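Local structure of alanine racemase (Corynebacterium glutamicum, 2DY3) at residues Ser130-Glu134 / Gln135-Gly139. The protein is a two-domain, pyridoxal-5'-phosphate-containing enzyme of the alanine racemase family, with an N-terminal TIM-barrel domain and two chains in its assembly. Numbering follows the deposited sequence.
Sequences SGVDE and QEWEG
Asp-133 and Glu-136 pair reciprocally as a capping box at the start of helix 134-146. The backbone N of Asp-133 donates to Glu-136 OE1 (3.0 Å, 161°), meeting the oxygen on its anti side, somewhat out of the carboxylate plane, while Asp-133 OD1 takes only a weak bond from Glu-136 N (3.4 Å). The same amide makes a shorter bond to the backbone O of Asp-133 (2.7 Å), which also receives a weak bond from Trp-137 N. The two carboxylates stack with their planes 26° apart, Asp-133 OD1 lying 3.6 Å from Glu-136 OE1; the like charges are probably eased by the Asp-133 N-H and a water at Glu-136 OE1, and by Lys-246 of the second subunit, which packs on Asp-133. The water bridges Glu-136 OE1 and Gly-131 O, linking the box to the incoming loop.

The indole of Trp-137 folds back over the first turn, its CG set beside the backbone N (chi1 -62°). Its NE1 donates to the backbone O of Val-132 (2.9 Å), which lies in the ring plane but is approached from above its own carbonyl plane. Glu-134 CA sits over one indole face, a CH-pi contact 3.4 Å from the centroid of the five-membered ring. Val-132 CG1 packs against Glu-136 CB at 3.4 Å and also touches Trp-137 CD1.

Backbone bonds from Val-132 to Lys-122 and Asp-124 tie the loop to the end of strand 117-122 and the residues just after it. Trp-137 packs on Ala-180 and Leu-183 of helix 169-186, whose Arg-179 forms a salt bridge with Glu-134. Lys-246 of the second subunit hydrogen-bonds Gly-131 O, so this strand-to-helix connection of the N-terminal domain borders the dimer interface.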
ATOM      1  N   SER B 130      -5.881  23.583  -1.958  1.00 22.43           N
ATOM      2  CA  SER B 130      -7.325  23.482  -2.144  1.00 23.41           C
ATOM      3  C   SER B 130      -8.039  24.532  -1.288  1.00 22.22           C
ATOM      4  O   SER B 130      -7.440  25.139  -0.405  1.00 21.42           O
ATOM      5  CB  SER B 130      -7.803  22.082  -1.746  1.00 23.80           C
ATOM      6  OG  SER B 130      -9.194  21.935  -1.957  1.00 26.87           O
ATOM      7  N   GLY B 131      -9.323  24.741  -1.544  1.00 21.12           N
ATOM      8  CA  GLY B 131     -10.057  25.720  -0.760  1.00 21.32           C
ATOM      9  C   GLY B 131     -10.274  27.038  -1.479  1.00 20.83           C
ATOM     10  O   GLY B 131      -9.568  27.361  -2.432  1.00 18.80           O
ATOM     11  N   VAL B 132     -11.261  27.795  -1.010  1.00 21.83           N
ATOM     12  CA  VAL B 132     -11.608  29.088  -1.583  1.00 22.76           C
ATOM     13  C   VAL B 132     -10.598  30.141  -1.123  1.00 24.81           C
ATOM     14  O   VAL B 132     -10.351  30.289   0.076  1.00 23.81           O
ATOM     15  CB  VAL B 132     -13.030  29.511  -1.131  1.00 23.87           C
ATOM     16  CG1 VAL B 132     -13.467  30.762  -1.873  1.00 23.17           C
ATOM     17  CG2 VAL B 132     -14.014  28.371  -1.380  1.00 24.86           C
ATOM     18  N   ASP B 133     -10.003  30.864  -2.069  1.00 24.75           N
ATOM     19  CA  ASP B 133      -9.031  31.887  -1.705  1.00 26.66           C
ATOM     20  C   ASP B 133      -9.670  33.260  -1.572  1.00 26.68           C
ATOM     21  O   ASP B 133     -10.783  33.492  -2.032  1.00 24.72           O
ATOM     22  CB  ASP B 133      -7.876  31.942  -2.711  1.00 27.13           C
ATOM     23  CG  ASP B 133      -8.326  32.324  -4.103  1.00 28.98           C
ATOM     24  OD1 ASP B 133      -9.117  33.282  -4.242  1.00 33.03           O
ATOM     25  OD2 ASP B 133      -7.873  31.673  -5.063  1.00 30.28           O
ATOM     26  N   GLU B 134      -8.937  34.162  -0.929  1.00 29.99           N
ATOM     27  CA  GLU B 134      -9.371  35.532  -0.660  1.00 32.09           C
ATOM     28  C   GLU B 134     -10.176  36.236  -1.751  1.00 32.56           C
ATOM     29  O   GLU B 134     -11.217  36.835  -1.469  1.00 32.25           O
ATOM     30  CB  GLU B 134      -8.148  36.375  -0.293  1.00 35.55           C
ATOM     31  CG  GLU B 134      -8.457  37.789   0.164  1.00 39.83           C
ATOM     32  CD  GLU B 134      -7.247  38.459   0.791  1.00 43.57           C
ATOM     33  OE1 GLU B 134      -6.862  38.056   1.906  1.00 43.84           O
ATOM     34  OE2 GLU B 134      -6.670  39.377   0.166  1.00 47.18           O
ATOM     35  N   GLN B 135      -9.700  36.178  -2.990  1.00 32.65           N
ATOM     36  CA  GLN B 135     -10.398  36.832  -4.091  1.00 34.11           C
ATOM     37  C   GLN B 135     -11.777  36.230  -4.368  1.00 32.62           C
ATOM     38  O   GLN B 135     -12.638  36.892  -4.954  1.00 33.03           O
ATOM     39  CB  GLN B 135      -9.553  36.769  -5.370  1.00 38.04           C
ATOM     40  CG  GLN B 135      -8.213  37.487  -5.279  1.00 44.89           C
ATOM     41  CD  GLN B 135      -8.349  38.957  -4.912  1.00 49.29           C
ATOM     42  OE1 GLN B 135      -8.723  39.302  -3.787  1.00 51.57           O
ATOM     43  NE2 GLN B 135      -8.049  39.835  -5.865  1.00 50.90           N
ATOM     44  N   GLU B 136     -11.988  34.989  -3.937  1.00 28.77           N
ATOM     45  CA  GLU B 136     -13.259  34.306  -4.164  1.00 27.21           C
ATOM     46  C   GLU B 136     -14.214  34.357  -2.963  1.00 25.52           C
ATOM     47  O   GLU B 136     -15.410  34.103  -3.111  1.00 22.91           O
ATOM     48  CB  GLU B 136     -13.004  32.834  -4.526  1.00 28.39           C
ATOM     49  CG  GLU B 136     -11.858  32.609  -5.507  1.00 28.34           C
ATOM     50  CD  GLU B 136     -11.526  31.137  -5.714  1.00 30.40           C
ATOM     51  OE1 GLU B 136     -11.298  30.419  -4.719  1.00 29.64           O
ATOM     52  OE2 GLU B 136     -11.482  30.697  -6.881  1.00 31.21           O
ATOM     53  N   TRP B 137     -13.692  34.685  -1.783  1.00 23.60           N
ATOM     54  CA  TRP B 137     -14.515  34.728  -0.571  1.00 22.96           C
ATOM     55  C   TRP B 137     -15.818  35.501  -0.730  1.00 23.47           C
ATOM     56  O   TRP B 137     -16.890  34.996  -0.407  1.00 22.33           O
ATOM     57  CB  TRP B 137     -13.725  35.321   0.601  1.00 20.93           C
ATOM     58  CG  TRP B 137     -12.516  34.538   0.979  1.00 20.96           C
ATOM     59  CD1 TRP B 137     -12.242  33.244   0.647  1.00 20.14           C
ATOM     60  CD2 TRP B 137     -11.433  34.982   1.807  1.00 21.29           C
ATOM     61  NE1 TRP B 137     -11.053  32.853   1.219  1.00 21.46           N
ATOM     62  CE2 TRP B 137     -10.538  33.902   1.936  1.00 20.80           C
ATOM     63  CE3 TRP B 137     -11.135  36.189   2.453  1.00 22.13           C
ATOM     64  CZ2 TRP B 137      -9.361  33.990   2.683  1.00 18.98           C
ATOM     65  CZ3 TRP B 137      -9.966  36.276   3.195  1.00 19.85           C
ATOM     66  CH2 TRP B 137      -9.094  35.182   3.303  1.00 21.22           C
ATOM     67  N   GLU B 138     -15.716  36.731  -1.225  1.00 25.47           N
ATOM     68  CA  GLU B 138     -16.883  37.583  -1.423  1.00 27.35           C
ATOM     69  C   GLU B 138     -18.015  36.880  -2.159  1.00 25.62           C
ATOM     70  O   GLU B 138     -19.133  36.780  -1.649  1.00 24.00           O
ATOM     71  CB  GLU B 138     -16.495  38.842  -2.204  1.00 29.44           C
ATOM     72  CG  GLU B 138     -15.672  39.844  -1.420  1.00 35.26           C
ATOM     73  CD  GLU B 138     -16.455  40.485  -0.295  1.00 37.44           C
ATOM     74  OE1 GLU B 138     -15.905  41.389   0.370  1.00 39.43           O
ATOM     75  OE2 GLU B 138     -17.617  40.088  -0.076  1.00 38.78           O
ATOM     76  N   GLY B 139     -17.716  36.413  -3.367  1.00 23.93           N
ATOM     77  CA  GLY B 139     -18.715  35.740  -4.176  1.00 22.97           C
ATOM     78  C   GLY B 139     -19.306  34.501  -3.534  1.00 23.41           C
ATOM     79  O   GLY B 139     -20.528  34.335  -3.512  1.00 24.51           O
TER
HETATM   80  O   HOH W   1     -11.099  27.590  -4.908  1.00 24.90           O